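Peroxisomal catalase A (Saccharomyces cerevisiae, PDB 1A4E) breaks hydrogen peroxide down to water and oxygen with a heme cofactor, as a homotetrameric peroxisomal catalase that probably protects the cell from peroxide made by peroxisomal oxidases. Local coordinates at residues B[268-271]-B[272-276]. Residues are numbered along the deposited sequence; the frame is centred on the assembly and turned at random.
Sequences TERD and AKKLP
Lys-274 and Arg-270, one helical turn apart, run side by side in the same direction, and both cations face the carboxylate of Asp-271, Arg-270 closely and Lys-274 at longer range. The ammonium lies over the centre of one guanidinium face, with NZ of Lys-274 3.8 Å from CZ of Arg-270; this closeness of like charges is probably eased by the shared anion. OD1 of Asp-271 forms a salt bridge with NH1 of Arg-270 at 3.0 Å and a long one with NZ of Lys-274 at 4.0 Å. With its CG beside the backbone N (chi1 -58°), Asp-271 turns its carboxylate back toward the start of the helix. There OD2 of Asp-271 accepts from the backbone N of Thr-268 at 3.1 Å, a nearly straight bond (169°) on the anti side, tilted out of the carboxylate plane. In return, Asp-271 N donates weakly to OG1 of Thr-268 at 3.3 Å. With an alanine here, the Thr-268 amide would probably lose its carboxylate acceptor, and the two cations their common counter-charge. In the first helical turn, Ala-272 N bonds to Thr-268 O at 3.1 Å, while the methyl of Ala-272 reaches Tyr-214 of strand 212-221. The reciprocal Thr-268/Asp-271 pairing is a capping box, which starts the short surface helix 269-274 directly after strand 259-267 of the catalase antiparallel β-barrel.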
loop_
_atom_site.group_PDB
_atom_site.type_symbol
_atom_site.label_atom_id
_atom_site.label_comp_id
_atom_site.label_asym_id
_atom_site.label_seq_id
_atom_site.Cartn_x
_atom_site.Cartn_y
_atom_site.Cartn_z
ATOM N N THR B 268 39.658 19.637 14.080
ATOM C CA THR B 268 40.417 18.579 13.425
ATOM C C THR B 268 40.320 17.281 14.222
ATOM O O THR B 268 39.743 17.224 15.312
ATOM C CB THR B 268 41.903 18.992 13.272
ATOM O OG1 THR B 268 42.450 19.195 14.572
ATOM C CG2 THR B 268 42.039 20.232 12.402
ATOM N N GLU B 269 40.878 16.212 13.662
ATOM C CA GLU B 269 40.900 14.920 14.332
ATOM C C GLU B 269 41.776 14.956 15.593
ATOM O O GLU B 269 41.447 14.338 16.607
ATOM C CB GLU B 269 41.394 13.919 13.310
ATOM C CG GLU B 269 41.227 12.470 13.731
ATOM C CD GLU B 269 41.725 11.442 12.722
ATOM O OE1 GLU B 269 42.415 11.791 11.756
ATOM O OE2 GLU B 269 41.415 10.266 12.909
ATOM N N ARG B 270 42.883 15.723 15.540
ATOM C CA ARG B 270 43.799 15.957 16.658
ATOM C C ARG B 270 43.089 16.667 17.808
ATOM O O ARG B 270 43.247 16.260 18.961
ATOM C CB ARG B 270 44.983 16.779 16.120
ATOM C CG ARG B 270 45.910 17.578 17.046
ATOM C CD ARG B 270 46.705 18.462 16.076
ATOM N NE ARG B 270 47.326 19.688 16.585
ATOM C CZ ARG B 270 46.674 20.851 16.808
ATOM N NH1 ARG B 270 45.360 21.005 16.596
ATOM N NH2 ARG B 270 47.381 21.922 17.172
ATOM N N ASP B 271 42.285 17.707 17.527
ATOM C CA ASP B 271 41.507 18.370 18.567
ATOM C C ASP B 271 40.474 17.438 19.173
ATOM O O ASP B 271 40.228 17.501 20.375
ATOM C CB ASP B 271 40.741 19.563 18.045
ATOM C CG ASP B 271 41.547 20.660 17.386
ATOM O OD1 ASP B 271 42.618 21.000 17.877
ATOM O OD2 ASP B 271 41.083 21.178 16.376
ATOM N N ALA B 272 39.887 16.558 18.342
ATOM C CA ALA B 272 38.895 15.591 18.794
ATOM C C ALA B 272 39.464 14.611 19.808
ATOM O O ALA B 272 38.776 14.240 20.760
ATOM C CB ALA B 272 38.358 14.798 17.616
ATOM N N LYS B 273 40.740 14.228 19.627
ATOM C CA LYS B 273 41.438 13.341 20.548
ATOM C C LYS B 273 41.728 14.017 21.874
ATOM O O LYS B 273 41.787 13.352 22.903
ATOM C CB LYS B 273 42.755 12.875 19.944
ATOM C CG LYS B 273 42.578 11.830 18.860
ATOM C CD LYS B 273 43.880 11.717 18.083
ATOM C CE LYS B 273 43.809 10.582 17.060
ATOM N NZ LYS B 273 44.948 10.625 16.155
ATOM N N LYS B 274 41.893 15.339 21.885
ATOM C CA LYS B 274 42.162 16.062 23.119
ATOM C C LYS B 274 40.892 16.393 23.899
ATOM O O LYS B 274 41.000 16.845 25.040
ATOM C CB LYS B 274 42.893 17.373 22.826
ATOM C CG LYS B 274 44.250 17.361 22.120
ATOM C CD LYS B 274 44.449 18.822 21.694
ATOM C CE LYS B 274 45.727 19.202 20.930
ATOM N NZ LYS B 274 45.622 20.565 20.408
ATOM N N LEU B 275 39.688 16.204 23.335
ATOM C CA LEU B 275 38.445 16.540 24.026
ATOM C C LEU B 275 38.130 15.617 25.195
ATOM O O LEU B 275 38.419 14.424 25.102
ATOM C CB LEU B 275 37.252 16.495 23.069
ATOM C CG LEU B 275 36.989 17.597 22.042
ATOM C CD1 LEU B 275 35.807 17.168 21.194
ATOM C CD2 LEU B 275 36.662 18.925 22.714
ATOM N N PRO B 276 37.547 16.112 26.307
ATOM C CA PRO B 276 37.086 15.306 27.446
ATOM C C PRO B 276 35.879 14.389 27.230
ATOM O O PRO B 276 35.440 13.676 28.138
ATOM C CB PRO B 276 36.852 16.344 28.528
ATOM C CG PRO B 276 36.437 17.579 27.765
ATOM C CD PRO B 276 37.412 17.542 26.601
#